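D-3-phosphoglycerate dehydrogenase-related protein (Vibrio cholerae, PDB 4S1V) probably catalyses the NAD-dependent oxidation or reduction of a D-2-hydroxyacid such as 3-phosphoglycerate. Local coordinates at residues C[150-155]-C[160-165]; C[108-113]-C[205-210]. All coordinates share one frame; numbering follows the deposited sequence.

Contact 1. Residues C[150-155]-C[160-165]; sequences LGIWGL and QRIAQF
The carbonyl oxygen of Leu155 accepts a hydrogen bond from the side-chain amide of Gln160, with NE2 2.9 Å from O and the N-H...O angle 164°. The oxygen lies close to the amide plane of Gln160, whereas the donor is tilted 27° from the plane of the Leu155 carbonyl. Beyond CG the glutamine chain is extended, and its CG also rests 3.7 Å from CG of Leu155, the two side chains crossing nearly at right angles. Glutamine suits this partly exposed place because its methylenes pack while its amide ties down the turn. Deeper in, strand 150-153 runs antiparallel to the helix, their axes 9.3 Å apart. Ile152 sends CD1 to CB of Ala163 at 3.5 Å; the small alanine lets the helix settle close to the strand. Leu150, with CG anti to the backbone N (chi1 173°), brings CD2 to 3.6 Å from O and 4.0 Å from CG2 of Ile162. This is the first strand-turn-helix of a Rossmann fold, and Gly154, whose backbone angles call for glycine, opens a GxGxxG-like sequence consistent with dinucleotide binding. Leucine, isoleucine and alanine side chains thus seat the helix by hydrophobic burial, while one directional bond fixes the Leu155 carbonyl to the first turn of helix 157-168.

Contact 2. Residues C[108-113]-C[205-210]; sequences ELCWSL and VLSLHL
Residues 108-113 of helix 104-119 face strand 205-208 across a gap that is narrowest, CA to CA, at 8.6 Å between Cys110 and Ser207. The strand belongs to the parallel sheet of the Rossmann fold, next to strand 150-153, and helix 104-119 packs over that sheet. At so wide a spacing a single side chain does the bridging: Cys110, pointing toward the strand with SG anti to its own backbone nitrogen (chi1 -179°). The sulfur sits 3.5 Å from OG of Ser207 without a hydrogen bond between them. It also meets the edge of the His209 imidazole, with SG 3.7 Å from CE1, a sulfur-aromatic contact in the ring plane; measured from the ring centroid, 4.7 Å away, SG lies 82° off the normal. Ser207 and His209, two residues apart, both point toward the helix. Cysteine fits because it is compact, polarisable and tolerant of both apolar and weakly polar neighbours; serine is small enough to leave room for the sulfur while giving the imidazole an acceptor. Ile158 and Ile162 of helix 157-168 touch the histidine as well. NE2 of His209 donates a weak hydrogen bond to OG of Ser207, 2.8 Å long and bent to 117° at the hydrogen.

Overall arrangement
Both contacts set a helix against neighbouring strands of one parallel sheet, and their centres are about 8 Å apart. Strand 150-153 pairs with strand 205-208 through probable backbone hydrogen bonds, Gly151 N to Val205 O and Ser207 N to Gly151 O. Contact 1 is local, closing a strand-turn-helix from residues near in sequence; contact 2 joins elements about ninety residues apart. Each is mainly buried and includes one partly exposed residue, Gln160 on the helix in contact 1 and His209 just past the strand in contact 2. Contact 1 is larger and mostly aliphatic, whereas contact 2 is small and carried by sulfur, hydroxyl and imidazole. Ile162 connects them, packing on His209 and Cys110.

Contact 1. Residues C[150-155]-C[160-165]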
loop_
_atom_site.group_PDB
_atom_site.type_symbol
_atom_site.label_atom_id
_atom_site.label_comp_id
_atom_site.label_asym_id
_atom_site.label_seq_id
_atom_site.Cartn_x
_atom_site.Cartn_y
_atom_site.Cartn_z
ATOM N N LEU C 150 18.601 16.657 18.928
ATOM C CA LEU C 150 17.728 15.889 19.785
ATOM C C LEU C 150 17.261 16.764 20.931
ATOM O O LEU C 150 18.065 17.174 21.775
ATOM C CB LEU C 150 18.441 14.632 20.307
ATOM C CG LEU C 150 17.733 13.769 21.360
ATOM C CD1 LEU C 150 16.381 13.272 20.866
ATOM C CD2 LEU C 150 18.620 12.597 21.743
ATOM N N GLY C 151 15.959 17.031 20.969
ATOM C CA GLY C 151 15.369 17.793 22.066
ATOM C C GLY C 151 14.806 16.903 23.155
ATOM O O GLY C 151 13.989 16.026 22.889
ATOM N N ILE C 152 15.249 17.131 24.387
ATOM C CA ILE C 152 14.808 16.345 25.524
ATOM C C ILE C 152 14.125 17.262 26.529
ATOM O O ILE C 152 14.719 18.249 26.983
ATOM C CB ILE C 152 15.986 15.583 26.167
ATOM C CG1 ILE C 152 16.667 14.712 25.114
ATOM C CG2 ILE C 152 15.524 14.739 27.353
ATOM C CD1 ILE C 152 18.028 14.216 25.525
ATOM N N TRP C 153 12.856 16.971 26.816
ATOM C CA TRP C 153 12.130 17.651 27.879
ATOM C C TRP C 153 12.175 16.761 29.084
ATOM O O TRP C 153 11.531 15.712 29.108
ATOM C CB TRP C 153 10.685 17.928 27.472
ATOM C CG TRP C 153 9.954 18.903 28.368
ATOM C CD1 TRP C 153 10.169 19.142 29.727
ATOM C CD2 TRP C 153 8.837 19.796 27.997
ATOM N NE1 TRP C 153 9.299 20.098 30.200
ATOM C CE2 TRP C 153 8.479 20.532 29.211
ATOM C CE3 TRP C 153 8.137 20.055 26.819
ATOM C CZ2 TRP C 153 7.458 21.476 29.226
ATOM C CZ3 TRP C 153 7.105 21.000 26.847
ATOM C CH2 TRP C 153 6.781 21.700 28.022
ATOM N N GLY C 154 12.970 17.160 30.080
ATOM C CA GLY C 154 13.154 16.383 31.315
ATOM C C GLY C 154 14.404 15.522 31.296
ATOM O O GLY C 154 14.473 14.529 30.566
ATOM N N LEU C 155 15.392 15.884 32.110
ATOM C CA LEU C 155 16.673 15.171 32.107
ATOM C C LEU C 155 16.858 14.284 33.337
ATOM O O LEU C 155 17.894 14.330 34.001
ATOM C CB LEU C 155 17.853 16.148 31.929
ATOM C CG LEU C 155 19.154 15.618 31.309
ATOM C CD1 LEU C 155 18.976 15.254 29.840
ATOM C CD2 LEU C 155 20.278 16.627 31.475
ATOM N N GLN C 160 18.391 11.318 30.705
ATOM C CA GLN C 160 19.860 11.324 30.644
ATOM C C GLN C 160 20.419 10.225 29.752
ATOM O O GLN C 160 21.413 10.430 29.045
ATOM C CB GLN C 160 20.466 11.190 32.039
ATOM C CG GLN C 160 20.558 12.499 32.800
ATOM C CD GLN C 160 20.952 12.305 34.251
ATOM O OE1 GLN C 160 22.017 11.761 34.549
ATOM N NE2 GLN C 160 20.096 12.762 35.162
ATOM N N ARG C 161 19.779 9.061 29.794
ATOM C CA ARG C 161 20.162 7.943 28.951
ATOM C C ARG C 161 19.900 8.213 27.477
ATOM O O ARG C 161 20.713 7.842 26.631
ATOM C CB ARG C 161 19.473 6.660 29.411
ATOM C CG ARG C 161 20.077 6.131 30.700
ATOM C CD ARG C 161 19.364 4.921 31.257
ATOM N NE ARG C 161 19.802 4.704 32.638
ATOM C CZ ARG C 161 20.770 3.872 33.009
ATOM N NH1 ARG C 161 21.414 3.129 32.120
ATOM N NH2 ARG C 161 21.082 3.773 34.287
ATOM N N ILE C 162 18.774 8.867 27.185
ATOM C CA ILE C 162 18.416 9.259 25.815
ATOM C C ILE C 162 19.442 10.245 25.249
ATOM O O ILE C 162 19.846 10.134 24.088
ATOM C CB ILE C 162 16.976 9.835 25.750
ATOM C CG1 ILE C 162 15.943 8.824 26.291
ATOM C CG2 ILE C 162 16.595 10.255 24.338
ATOM C CD1 ILE C 162 16.021 7.437 25.692
ATOM N N ALA C 163 19.860 11.203 26.081
ATOM C CA ALA C 163 20.919 12.162 25.728
ATOM C C ALA C 163 22.234 11.476 25.381
ATOM O O ALA C 163 22.860 11.820 24.388
ATOM C CB ALA C 163 21.129 13.163 26.851
ATOM N N GLN C 164 22.645 10.499 26.191
ATOM C CA GLN C 164 23.876 9.758 25.914
ATOM C C GLN C 164 23.763 9.003 24.596
ATOM O O GLN C 164 24.741 8.915 23.851
ATOM C CB GLN C 164 24.205 8.785 27.053
ATOM C CG GLN C 164 24.715 9.471 28.309
ATOM C CD GLN C 164 24.733 8.570 29.524
ATOM O OE1 GLN C 164 23.977 7.594 29.615
ATOM N NE2 GLN C 164 25.599 8.896 30.483
ATOM N N PHE C 165 22.567 8.474 24.313
ATOM C CA PHE C 165 22.310 7.797 23.044
ATOM C C PHE C 165 22.460 8.783 21.887
ATOM O O PHE C 165 23.199 8.522 20.953
ATOM C CB PHE C 165 20.919 7.110 23.002
ATOM C CG PHE C 165 20.717 6.013 24.045
ATOM C CD1 PHE C 165 21.806 5.325 24.615
ATOM C CD2 PHE C 165 19.428 5.647 24.431
ATOM C CE1 PHE C 165 21.607 4.318 25.559
ATOM C CE2 PHE C 165 19.220 4.637 25.377
ATOM C CZ PHE C 165 20.314 3.975 25.946
#

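Contact 2. Residues C[108-113]-C[205-210]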
loop_
_atom_site.group_PDB
_atom_site.type_symbol
_atom_site.label_atom_id
_atom_site.label_comp_id
_atom_site.label_asym_id
_atom_site.label_seq_id
_atom_site.Cartn_x
_atom_site.Cartn_y
_atom_site.Cartn_z
ATOM N N GLU C 108 16.051 2.305 26.378
ATOM C CA GLU C 108 16.359 1.507 25.181
ATOM C C GLU C 108 15.163 1.412 24.218
ATOM O O GLU C 108 15.339 1.499 22.999
ATOM C CB GLU C 108 16.863 0.099 25.561
ATOM C CG GLU C 108 18.218 0.068 26.268
ATOM C CD GLU C 108 18.878 -1.313 26.295
ATOM O OE1 GLU C 108 18.433 -2.223 25.547
ATOM O OE2 GLU C 108 19.864 -1.491 27.062
ATOM N N LEU C 109 13.954 1.249 24.764
ATOM C CA LEU C 109 12.738 1.178 23.948
ATOM C C LEU C 109 12.442 2.507 23.243
ATOM O O LEU C 109 12.117 2.520 22.054
ATOM C CB LEU C 109 11.535 0.709 24.788
ATOM C CG LEU C 109 10.159 0.426 24.152
ATOM C CD1 LEU C 109 9.383 1.716 23.888
ATOM C CD2 LEU C 109 10.250 -0.428 22.891
ATOM N N CYS C 110 12.566 3.612 23.977
ATOM C CA CYS C 110 12.403 4.942 23.406
ATOM C C CYS C 110 13.334 5.096 22.208
ATOM O O CYS C 110 12.923 5.580 21.157
ATOM C CB CYS C 110 12.691 6.025 24.443
ATOM S SG CYS C 110 12.477 7.709 23.815
ATOM N N TRP C 111 14.582 4.651 22.360
ATOM C CA TRP C 111 15.541 4.754 21.276
ATOM C C TRP C 111 15.169 3.908 20.094
ATOM O O TRP C 111 15.327 4.321 18.939
ATOM C CB TRP C 111 16.953 4.419 21.748
ATOM C CG TRP C 111 17.955 5.146 20.898
ATOM C CD1 TRP C 111 18.866 4.604 19.994
ATOM C CD2 TRP C 111 18.119 6.601 20.787
ATOM N NE1 TRP C 111 19.585 5.596 19.371
ATOM C CE2 TRP C 111 19.186 6.819 19.805
ATOM C CE3 TRP C 111 17.527 7.704 21.401
ATOM C CZ2 TRP C 111 19.618 8.090 19.466
ATOM C CZ3 TRP C 111 17.973 8.984 21.047
ATOM C CH2 TRP C 111 18.995 9.167 20.104
ATOM N N SER C 112 14.669 2.709 20.377
ATOM C CA SER C 112 14.202 1.795 19.343
ATOM C C SER C 112 13.058 2.407 18.524
ATOM O O SER C 112 12.983 2.212 17.307
ATOM C CB SER C 112 13.754 0.476 19.974
ATOM O OG SER C 112 13.315 -0.433 18.982
ATOM N N LEU C 113 12.178 3.144 19.199
ATOM C CA LEU C 113 11.071 3.836 18.543
ATOM C C LEU C 113 11.612 4.937 17.651
ATOM O O LEU C 113 11.177 5.103 16.510
ATOM C CB LEU C 113 10.098 4.440 19.572
ATOM C CG LEU C 113 9.302 3.571 20.555
ATOM C CD1 LEU C 113 8.011 4.280 20.947
ATOM C CD2 LEU C 113 8.976 2.199 19.986
ATOM N N VAL C 205 14.320 16.080 16.573
ATOM C CA VAL C 205 13.663 14.986 17.266
ATOM C C VAL C 205 13.405 15.492 18.680
ATOM O O VAL C 205 14.332 15.926 19.370
ATOM C CB VAL C 205 14.540 13.717 17.289
ATOM C CG1 VAL C 205 13.876 12.612 18.109
ATOM C CG2 VAL C 205 14.820 13.239 15.867
ATOM N N LEU C 206 12.145 15.458 19.096
ATOM C CA LEU C 206 11.754 15.976 20.397
ATOM C C LEU C 206 11.115 14.872 21.241
ATOM O O LEU C 206 10.082 14.311 20.858
ATOM C CB LEU C 206 10.787 17.144 20.210
ATOM C CG LEU C 206 10.468 18.064 21.388
ATOM C CD1 LEU C 206 9.987 19.413 20.854
ATOM C CD2 LEU C 206 9.414 17.459 22.297
ATOM N N SER C 207 11.726 14.577 22.391
ATOM C CA SER C 207 11.278 13.479 23.249
ATOM C C SER C 207 10.880 13.953 24.646
ATOM O O SER C 207 11.629 14.692 25.297
ATOM C CB SER C 207 12.357 12.402 23.341
ATOM O OG SER C 207 11.814 11.174 23.789
ATOM N N LEU C 208 9.702 13.526 25.104
ATOM C CA LEU C 208 9.204 13.883 26.430
ATOM C C LEU C 208 9.600 12.860 27.483
ATOM O O LEU C 208 9.346 11.653 27.318
ATOM C CB LEU C 208 7.678 14.014 26.421
ATOM C CG LEU C 208 7.022 15.002 25.446
ATOM C CD1 LEU C 208 5.515 15.031 25.670
ATOM C CD2 LEU C 208 7.602 16.404 25.592
ATOM N N HIS C 209 10.208 13.344 28.571
ATOM C CA HIS C 209 10.507 12.496 29.724
ATOM C C HIS C 209 10.122 13.187 31.000
ATOM O O HIS C 209 10.971 13.665 31.746
ATOM C CB HIS C 209 11.960 12.037 29.697
ATOM C CG HIS C 209 12.328 11.336 28.414
ATOM N ND1 HIS C 209 12.090 10.028 28.211
ATOM C CD2 HIS C 209 12.857 11.827 27.222
ATOM C CE1 HIS C 209 12.470 9.690 26.964
ATOM N NE2 HIS C 209 12.940 10.794 26.361
ATOM N N LEU C 210 8.811 13.261 31.229
ATOM C CA LEU C 210 8.236 13.916 32.404
ATOM C C LEU C 210 7.262 12.988 33.082
ATOM O O LEU C 210 6.621 12.168 32.422
ATOM C CB LEU C 210 7.458 15.170 32.004
ATOM C CG LEU C 210 8.206 16.320 31.340
ATOM C CD1 LEU C 210 7.224 17.439 31.015
ATOM C CD2 LEU C 210 9.326 16.814 32.249
#